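Local atomic coordinates of protein ElaA (PDB entry 5Z6N), a protein that probably transfers an acetyl group from acetyl coenzyme A to an amino group, as an N-acetyltransferase of the GNAT superfamily. Residues Leu7-Leu12 and Asp42-Asp47; Arg49-Trp54 and Ala63-Ser68; Glu73-Gly78 and Pro108-Tyr113. One frame throughout, in Å; residues are numbered along the deposited sequence.

Contact 1. Residues Leu7-Leu12 and Asp42-Asp47; sequences LHHSEL and DDLTGD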
loop_
_atom_site.group_PDB
_atom_site.type_symbol
_atom_site.label_atom_id
_atom_site.label_comp_id
_atom_site.label_asym_id
_atom_site.label_seq_id
_atom_site.Cartn_x
_atom_site.Cartn_y
_atom_site.Cartn_z
ATOM N N LEU B 7 -0.488 18.348 1.558
ATOM C CA LEU B 7 -1.418 17.987 0.495
ATOM C C LEU B 7 -2.757 17.575 1.087
ATOM O O LEU B 7 -2.822 16.634 1.883
ATOM C CB LEU B 7 -0.845 16.844 -0.341
ATOM C CG LEU B 7 0.507 17.069 -1.024
ATOM C CD1 LEU B 7 0.675 16.110 -2.167
ATOM C CD2 LEU B 7 0.676 18.501 -1.511
ATOM N N HIS B 8 -3.818 18.280 0.699
ATOM C CA HIS B 8 -5.138 17.683 0.798
ATOM C C HIS B 8 -5.172 16.467 -0.116
ATOM O O HIS B 8 -4.479 16.415 -1.136
ATOM C CB HIS B 8 -6.230 18.684 0.412
ATOM C CG HIS B 8 -7.621 18.158 0.601
ATOM N ND1 HIS B 8 -8.361 18.415 1.735
ATOM C CD2 HIS B 8 -8.403 17.383 -0.188
ATOM C CE1 HIS B 8 -9.537 17.822 1.637
ATOM N NE2 HIS B 8 -9.588 17.189 0.479
ATOM N N HIS B 9 -5.962 15.465 0.263
ATOM C CA HIS B 9 -5.915 14.198 -0.460
ATOM C C HIS B 9 -6.315 14.350 -1.923
ATOM O O HIS B 9 -5.929 13.514 -2.749
ATOM C CB HIS B 9 -6.810 13.165 0.226
ATOM C CG HIS B 9 -8.273 13.443 0.089
ATOM N ND1 HIS B 9 -9.026 12.942 -0.950
ATOM C CD2 HIS B 9 -9.123 14.163 0.857
ATOM C CE1 HIS B 9 -10.277 13.340 -0.817
ATOM N NE2 HIS B 9 -10.364 14.082 0.272
ATOM N N SER B 10 -7.068 15.399 -2.265
ATOM C CA SER B 10 -7.470 15.611 -3.652
ATOM C C SER B 10 -6.307 16.055 -4.531
ATOM O O SER B 10 -6.355 15.854 -5.749
ATOM C CB SER B 10 -8.596 16.645 -3.722
ATOM O OG SER B 10 -8.129 17.945 -3.402
ATOM N N GLU B 11 -5.269 16.645 -3.942
ATOM C CA GLU B 11 -4.113 17.116 -4.694
ATOM C C GLU B 11 -3.095 16.017 -4.969
ATOM O O GLU B 11 -2.183 16.229 -5.777
ATOM C CB GLU B 11 -3.425 18.251 -3.934
ATOM C CG GLU B 11 -4.328 19.427 -3.587
ATOM C CD GLU B 11 -3.747 20.302 -2.494
ATOM O OE1 GLU B 11 -2.523 20.539 -2.516
ATOM O OE2 GLU B 11 -4.514 20.751 -1.621
ATOM N N LEU B 12 -3.220 14.868 -4.305
ATOM C CA LEU B 12 -2.283 13.766 -4.488
ATOM C C LEU B 12 -2.321 13.277 -5.929
ATOM O O LEU B 12 -3.385 12.908 -6.436
ATOM C CB LEU B 12 -2.627 12.616 -3.545
ATOM C CG LEU B 12 -2.407 12.727 -2.038
ATOM C CD1 LEU B 12 -3.026 11.513 -1.373
ATOM C CD2 LEU B 12 -0.926 12.831 -1.691
ATOM N N ASP B 42 -8.934 5.593 4.945
ATOM C CA ASP B 42 -8.912 6.910 5.578
ATOM C C ASP B 42 -8.092 7.954 4.826
ATOM O O ASP B 42 -8.038 9.115 5.246
ATOM C CB ASP B 42 -8.409 6.786 7.017
ATOM C CG ASP B 42 -9.260 5.860 7.857
ATOM O OD1 ASP B 42 -10.344 5.452 7.389
ATOM O OD2 ASP B 42 -8.838 5.539 8.988
ATOM N N ASP B 43 -7.442 7.569 3.731
ATOM C CA ASP B 43 -6.545 8.492 3.046
ATOM C C ASP B 43 -7.219 9.399 2.024
ATOM O O ASP B 43 -6.790 10.544 1.855
ATOM C CB ASP B 43 -5.425 7.698 2.372
ATOM C CG ASP B 43 -4.547 6.976 3.374
ATOM O OD1 ASP B 43 -3.763 7.656 4.069
ATOM O OD2 ASP B 43 -4.641 5.735 3.467
ATOM N N LEU B 44 -8.262 8.931 1.341
ATOM C CA LEU B 44 -8.900 9.763 0.328
ATOM C C LEU B 44 -10.355 9.916 0.740
ATOM O O LEU B 44 -11.241 9.304 0.131
ATOM C CB LEU B 44 -8.800 9.109 -1.047
ATOM C CG LEU B 44 -7.389 8.809 -1.530
ATOM C CD1 LEU B 44 -7.241 7.322 -1.706
ATOM C CD2 LEU B 44 -7.115 9.544 -2.821
ATOM N N THR B 45 -10.619 10.736 1.753
ATOM C CA THR B 45 -11.990 11.009 2.151
ATOM C C THR B 45 -11.961 12.247 3.035
ATOM O O THR B 45 -10.980 12.507 3.740
ATOM C CB THR B 45 -12.751 9.868 2.843
ATOM O OG1 THR B 45 -14.160 10.139 2.803
ATOM C CG2 THR B 45 -12.311 9.717 4.287
ATOM N N GLY B 46 -13.049 13.019 2.966
ATOM C CA GLY B 46 -13.267 14.165 3.828
ATOM C C GLY B 46 -12.309 15.316 3.621
ATOM O O GLY B 46 -11.955 15.645 2.484
ATOM N N ASP B 47 -11.896 15.945 4.723
ATOM C CA ASP B 47 -10.936 17.043 4.713
ATOM C C ASP B 47 -9.544 16.589 5.141
ATOM O O ASP B 47 -8.785 17.370 5.727
ATOM C CB ASP B 47 -11.420 18.180 5.616
ATOM C CG ASP B 47 -11.201 19.547 5.001
ATOM O OD1 ASP B 47 -11.295 19.667 3.761
ATOM O OD2 ASP B 47 -10.945 20.507 5.759
#
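One side-chain hydrogen bond joins residues Leu-7 to Leu-12 to residues Asp-42 to Asp-47. His-9 NE2 donates to Gly-46 O over 3.1 Å. The acceptor lies in the plane of the imidazole, at its edge. The bond is bent, with 140° at the hydrogen, and the donor stands above the carbonyl plane.

His-9 also packs against the loop backbone. CG of His-9 is flanked by the backbone N and the carbonyl carbon (chi1 70°). The ring thereby lays one face on the loop, with Thr-45 N over its centre. His-9 ND1 is 3.4 Å from Leu-44 CA, and His-9 CB meets Asp-43 O. An alanine here would remove the imidazole with its bond to Gly-46 O and its packing, and would probably leave the loop less firmly held to the end of strand 3-8.

The contact lies near the surface of the GNAT fold. It joins the end of strand 3-8, outermost in the sheet of this chain, and the turn after it to the loop between helix 14-31 and strand 49-54.

His-8 adds a contact at its ring edge. Its CG is anti to the backbone N. CE1 of His-8 is 3.3 Å from Asp-47 OD1. Ring and carboxylate planes are 61° apart. Asp-43 turns its carboxylate elsewhere: it forms a salt bridge with Arg-24 and a hydrogen bond with Tyr-18 of the second subunit.

Contact 2. Residues Arg49-Trp54 and Ala63-Ser68; sequences RHILGW and ARILKS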
loop_
_atom_site.group_PDB
_atom_site.type_symbol
_atom_site.label_atom_id
_atom_site.label_comp_id
_atom_site.label_asym_id
_atom_site.label_seq_id
_atom_site.Cartn_x
_atom_site.Cartn_y
_atom_site.Cartn_z
ATOM N N ARG B 49 -5.664 15.414 5.131
ATOM C CA ARG B 49 -4.476 15.928 4.469
ATOM C C ARG B 49 -3.303 14.993 4.722
ATOM O O ARG B 49 -3.302 14.203 5.671
ATOM C CB ARG B 49 -4.118 17.334 4.977
ATOM C CG ARG B 49 -5.322 18.204 5.312
ATOM C CD ARG B 49 -4.926 19.660 5.508
ATOM N NE ARG B 49 -3.874 20.062 4.584
ATOM C CZ ARG B 49 -4.096 20.748 3.468
ATOM N NH1 ARG B 49 -5.330 21.100 3.139
ATOM N NH2 ARG B 49 -3.092 21.077 2.669
ATOM N N HIS B 50 -2.289 15.105 3.868
ATOM C CA HIS B 50 -1.049 14.359 4.017
ATOM C C HIS B 50 0.139 15.305 3.910
ATOM O O HIS B 50 0.125 16.252 3.114
ATOM C CB HIS B 50 -0.919 13.245 2.966
ATOM C CG HIS B 50 -2.166 12.431 2.777
ATOM N ND1 HIS B 50 -3.278 12.908 2.110
ATOM C CD2 HIS B 50 -2.484 11.180 3.196
ATOM C CE1 HIS B 50 -4.217 11.977 2.110
ATOM N NE2 HIS B 50 -3.762 10.922 2.764
ATOM N N ILE B 51 1.162 15.042 4.718
ATOM C CA ILE B 51 2.368 15.854 4.759
ATOM C C ILE B 51 3.548 14.961 4.404
ATOM O O ILE B 51 3.728 13.894 5.001
ATOM C CB ILE B 51 2.535 16.521 6.135
ATOM C CG1 ILE B 51 1.401 17.532 6.317
ATOM C CG2 ILE B 51 3.906 17.191 6.262
ATOM C CD1 ILE B 51 1.226 18.045 7.695
ATOM N N LEU B 52 4.325 15.388 3.409
ATOM C CA LEU B 52 5.388 14.585 2.823
ATOM C C LEU B 52 6.697 15.353 2.900
ATOM O O LEU B 52 6.751 16.530 2.528
ATOM C CB LEU B 52 5.081 14.237 1.357
ATOM C CG LEU B 52 3.650 13.881 0.940
ATOM C CD1 LEU B 52 3.503 13.775 -0.563
ATOM C CD2 LEU B 52 3.229 12.601 1.578
ATOM N N GLY B 53 7.746 14.687 3.377
ATOM C CA GLY B 53 9.078 15.257 3.328
ATOM C C GLY B 53 9.875 14.645 2.194
ATOM O O GLY B 53 10.083 13.428 2.171
ATOM N N TRP B 54 10.317 15.464 1.242
ATOM C CA TRP B 54 11.021 14.985 0.058
ATOM C C TRP B 54 12.481 15.415 0.093
ATOM O O TRP B 54 12.785 16.587 0.338
ATOM C CB TRP B 54 10.355 15.497 -1.220
ATOM C CG TRP B 54 9.074 14.795 -1.555
ATOM C CD1 TRP B 54 7.807 15.225 -1.286
ATOM C CD2 TRP B 54 8.937 13.536 -2.224
ATOM N NE1 TRP B 54 6.890 14.310 -1.745
ATOM C CE2 TRP B 54 7.558 13.264 -2.326
ATOM C CE3 TRP B 54 9.847 12.615 -2.750
ATOM C CZ2 TRP B 54 7.069 12.106 -2.926
ATOM C CZ3 TRP B 54 9.362 11.468 -3.343
ATOM C CH2 TRP B 54 7.985 11.224 -3.429
ATOM N N ALA B 63 3.387 12.139 7.431
ATOM C CA ALA B 63 2.357 12.033 8.454
ATOM C C ALA B 63 1.023 12.399 7.823
ATOM O O ALA B 63 0.961 13.228 6.911
ATOM C CB ALA B 63 2.653 12.932 9.658
ATOM N N ARG B 64 -0.043 11.762 8.301
ATOM C CA ARG B 64 -1.384 12.036 7.811
ATOM C C ARG B 64 -2.259 12.551 8.946
ATOM O O ARG B 64 -2.016 12.276 10.128
ATOM C CB ARG B 64 -2.030 10.796 7.166
ATOM C CG ARG B 64 -2.983 10.041 8.074
ATOM C CD ARG B 64 -3.615 8.847 7.345
ATOM N NE ARG B 64 -4.086 7.854 8.293
ATOM C CZ ARG B 64 -4.626 6.694 7.936
ATOM N NH1 ARG B 64 -4.769 6.392 6.651
ATOM N NH2 ARG B 64 -5.034 5.830 8.856
ATOM N N ILE B 65 -3.284 13.304 8.560
ATOM C CA ILE B 65 -4.134 14.035 9.485
ATOM C C ILE B 65 -5.580 13.670 9.190
ATOM O O ILE B 65 -6.067 13.900 8.075
ATOM C CB ILE B 65 -3.923 15.550 9.353
ATOM C CG1 ILE B 65 -2.448 15.912 9.538
ATOM C CG2 ILE B 65 -4.796 16.285 10.327
ATOM C CD1 ILE B 65 -2.154 17.355 9.222
ATOM N N LEU B 66 -6.270 13.113 10.179
ATOM C CA LEU B 66 -7.674 12.754 10.039
ATOM C C LEU B 66 -8.553 13.829 10.672
ATOM O O LEU B 66 -8.332 14.222 11.824
ATOM C CB LEU B 66 -7.955 11.389 10.671
ATOM C CG LEU B 66 -7.018 10.255 10.241
ATOM C CD1 LEU B 66 -7.394 8.955 10.911
ATOM C CD2 LEU B 66 -6.996 10.085 8.735
ATOM N N LYS B 67 -9.529 14.313 9.909
ATOM C CA LYS B 67 -10.538 15.253 10.390
ATOM C C LYS B 67 -11.873 14.521 10.275
ATOM O O LYS B 67 -12.525 14.543 9.227
ATOM C CB LYS B 67 -10.522 16.563 9.603
ATOM C CG LYS B 67 -11.638 17.515 9.991
ATOM C CD LYS B 67 -11.537 17.897 11.464
ATOM C CE LYS B 67 -12.861 18.430 11.985
ATOM N NZ LYS B 67 -13.575 17.429 12.833
ATOM N N SER B 68 -12.284 13.918 11.349
ATOM C CA SER B 68 -13.445 13.092 11.321
ATOM C C SER B 68 -14.044 12.869 12.699
ATOM O O SER B 68 -13.597 13.424 13.651
ATOM C CB SER B 68 -13.116 11.741 10.682
ATOM O OG SER B 68 -12.184 11.019 11.468
#
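Ile-51 and Ile-65 share the same first torsion. In both, CG1 is anti to the carbonyl carbon and beside the backbone N (chi1 -66° and -55°). With chi2 also near anti, each CD1 is carried to the end of an extended branch. The two side chains cross obliquely and meet tip to tip, CD1 of Ile-51 lying 3.8 Å from CD1 of Ile-65. CG of His-50 is likewise anti to the carbonyl carbon. Its ring runs alongside Arg-64, and CD2 of His-50 is 4.0 Å from CB of Arg-64.

Strands 49-54 and 59-67 form an antiparallel beta hairpin within the central sheet of the GNAT fold. The short segments lie 4.8 Å apart at their axes, at 166°. Arg-49 with Ile-65 and Ile-51 with Ala-63 are hydrogen-bonded pairs. His-50 with Arg-64, between them, is a non-hydrogen-bonded pair.

The Ile-51 and Ala-63 pair is bonded in both directions. Ile-51 N gives the straighter bond, 2.9 Å to Ala-63 O and nearly along the C=O axis. Ala-63 N returns one to Ile-51 O. At the other pair, Ile-65 N binds Arg-49 O at 3.0 Å, but the return bond from Arg-49 N to Ile-65 O is weak. Arg-49 O also receives a CA-H...O contact from Arg-64.

The face with Ile-51, Ala-63 and Ile-65 is packed under helix 91-106, through Leu-95, Thr-99 and Thr-102. The arginine ends point away from the partner strand: Arg-49 forms a salt bridge with Asp-6, and Arg-64 with Asp-40.

Contact 3. Residues Glu73-Gly78 and Pro108-Tyr113; sequences EPVVIG and PDKPVY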
loop_
_atom_site.group_PDB
_atom_site.type_symbol
_atom_site.label_atom_id
_atom_site.label_comp_id
_atom_site.label_asym_id
_atom_site.label_seq_id
_atom_site.Cartn_x
_atom_site.Cartn_y
_atom_site.Cartn_z
ATOM N N GLU B 73 -15.150 15.074 17.869
ATOM C CA GLU B 73 -13.845 14.592 18.306
ATOM C C GLU B 73 -12.665 15.299 17.641
ATOM O O GLU B 73 -12.835 15.911 16.576
ATOM C CB GLU B 73 -13.689 13.121 17.910
ATOM C CG GLU B 73 -14.922 12.275 18.091
ATOM C CD GLU B 73 -15.656 12.069 16.789
ATOM O OE1 GLU B 73 -15.131 12.499 15.741
ATOM O OE2 GLU B 73 -16.739 11.451 16.809
ATOM N N PRO B 74 -11.447 15.256 18.234
ATOM C CA PRO B 74 -10.348 16.059 17.686
ATOM C C PRO B 74 -9.677 15.707 16.366
ATOM O O PRO B 74 -10.042 14.754 15.670
ATOM C CB PRO B 74 -9.348 15.929 18.838
ATOM C CG PRO B 74 -9.480 14.505 19.225
ATOM C CD PRO B 74 -10.959 14.236 19.160
ATOM N N VAL B 75 -8.673 16.517 16.028
ATOM C CA VAL B 75 -7.777 16.223 14.920
ATOM C C VAL B 75 -6.874 15.059 15.306
ATOM O O VAL B 75 -6.298 15.039 16.402
ATOM C CB VAL B 75 -6.951 17.467 14.569
ATOM C CG1 VAL B 75 -6.281 17.290 13.244
ATOM C CG2 VAL B 75 -7.821 18.714 14.576
ATOM N N VAL B 76 -6.742 14.083 14.413
ATOM C CA VAL B 76 -5.915 12.905 14.655
ATOM C C VAL B 76 -4.665 13.004 13.796
ATOM O O VAL B 76 -4.754 13.265 12.590
ATOM C CB VAL B 76 -6.677 11.601 14.361
ATOM C CG1 VAL B 76 -5.700 10.433 14.193
ATOM C CG2 VAL B 76 -7.685 11.318 15.472
ATOM N N ILE B 77 -3.505 12.803 14.418
ATOM C CA ILE B 77 -2.236 12.655 13.716
ATOM C C ILE B 77 -1.824 11.192 13.799
ATOM O O ILE B 77 -1.981 10.555 14.847
ATOM C CB ILE B 77 -1.143 13.568 14.304
ATOM C CG1 ILE B 77 -1.512 15.038 14.132
ATOM C CG2 ILE B 77 0.204 13.292 13.655
ATOM C CD1 ILE B 77 -0.462 15.977 14.678
ATOM N N GLY B 78 -1.315 10.655 12.696
ATOM C CA GLY B 78 -0.883 9.271 12.679
ATOM C C GLY B 78 0.011 9.004 11.488
ATOM O O GLY B 78 0.208 9.865 10.625
ATOM N N PRO B 108 -8.078 25.501 14.010
ATOM C CA PRO B 108 -7.860 26.075 15.340
ATOM C C PRO B 108 -9.084 25.811 16.199
ATOM O O PRO B 108 -10.172 25.523 15.695
ATOM C CB PRO B 108 -7.676 27.573 15.059
ATOM C CG PRO B 108 -8.465 27.807 13.817
ATOM C CD PRO B 108 -8.358 26.538 13.002
ATOM N N ASP B 109 -8.895 25.901 17.517
ATOM C CA ASP B 109 -9.959 25.612 18.482
ATOM C C ASP B 109 -10.426 24.161 18.364
ATOM O O ASP B 109 -11.614 23.854 18.489
ATOM C CB ASP B 109 -11.135 26.580 18.326
ATOM C CG ASP B 109 -10.680 28.008 18.102
ATOM O OD1 ASP B 109 -9.578 28.363 18.576
ATOM O OD2 ASP B 109 -11.417 28.776 17.447
ATOM N N LYS B 110 -9.474 23.262 18.102
ATOM C CA LYS B 110 -9.685 21.823 18.152
ATOM C C LYS B 110 -8.358 21.223 18.619
ATOM O O LYS B 110 -7.297 21.559 18.068
ATOM C CB LYS B 110 -10.101 21.209 16.816
ATOM C CG LYS B 110 -11.605 21.102 16.601
ATOM C CD LYS B 110 -11.938 20.051 15.548
ATOM C CE LYS B 110 -13.438 19.771 15.476
ATOM N NZ LYS B 110 -14.215 20.993 15.117
ATOM N N PRO B 111 -8.391 20.350 19.622
ATOM C CA PRO B 111 -7.159 19.678 20.055
ATOM C C PRO B 111 -6.737 18.612 19.058
ATOM O O PRO B 111 -7.436 18.298 18.094
ATOM C CB PRO B 111 -7.546 19.073 21.414
ATOM C CG PRO B 111 -9.018 19.424 21.635
ATOM C CD PRO B 111 -9.576 19.858 20.334
ATOM N N VAL B 112 -5.547 18.065 19.285
ATOM C CA VAL B 112 -4.930 17.105 18.379
ATOM C C VAL B 112 -4.683 15.815 19.142
ATOM O O VAL B 112 -3.973 15.818 20.153
ATOM C CB VAL B 112 -3.618 17.642 17.789
ATOM C CG1 VAL B 112 -2.747 16.493 17.315
ATOM C CG2 VAL B 112 -3.909 18.601 16.654
ATOM N N TYR B 113 -5.243 14.720 18.671
ATOM C CA TYR B 113 -4.974 13.436 19.256
ATOM C C TYR B 113 -3.904 12.716 18.451
ATOM O O TYR B 113 -3.796 12.937 17.285
ATOM C CB TYR B 113 -6.241 12.586 19.308
ATOM C CG TYR B 113 -6.027 11.234 19.923
ATOM C CD1 TYR B 113 -6.075 11.072 21.272
ATOM C CD2 TYR B 113 -5.724 10.137 19.149
ATOM C CE1 TYR B 113 -5.846 9.859 21.840
ATOM C CE2 TYR B 113 -5.481 8.926 19.716
ATOM C CZ TYR B 113 -5.559 8.794 21.057
ATOM O OH TYR B 113 -5.330 7.611 21.643
#
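Strands 75-82 and 112-117 are the parallel strands of a beta-alpha-beta unit, joined through helix 91-106. This contact is where they first pair, in the sheet of the GNAT fold. The side chains fall on two faces.

On one face, Val-112 fits against two residues of the other strand. Its CG1, anti to the backbone N (chi1 158°), meets Ile-77. The two side chains cross obliquely, with CD1 of Ile-77 3.5 Å from CG1 of Val-112. The other branch of Val-112, CG2, lies 3.9 Å from CB of Val-75. CG2 of Val-75 reaches the other way, to CB of Lys-110, and these two side chains cross at about a right angle. Helix 91-106 packs on this face, with Cys-103 against both Val-75 and Val-112.

On the face with Val-76 and Tyr-113, the contact is made near the backbone. Pro-74 and Tyr-113 run side by side and point the same way. CG of Pro-74 touches CB of Tyr-113 at 3.8 Å. Tyr-113 has its CG anti to the backbone N, and its phenol leads away from strand 75-82.

Main-chain bonds set the register. Val-75 N donates to Pro-111 O and Tyr-113 N to Val-75 O. The last, from Ile-77 N to Tyr-113 O, is 2.9 Å long, with 168° at the hydrogen.

All three contacts reach one mixed sheet, and they follow in series along the chain. Contact 1 adjoins contact 2, with centres 8 Å apart. A probable hydrogen bond of 2.6 Å runs from His-50 N to Leu-7 O. A salt bridge of 3.0 Å joins Asp-43 OD1 to Arg-64 NH1. Contact 2 adjoins contact 3, with centres 12 Å apart. Here strand 59-67 lies beside strand 75-82. Leu-66 N is 2.9 Å from Val-76 O, a probable hydrogen bond, and Ile-65 packs on Val-75. Contacts 1 and 3 do not touch: their nearest atoms are about 8 Å apart. As in GNAT relatives, acetyl coenzyme A probably binds where strands 75-82 and 112-117, paired in contact 3, splay apart.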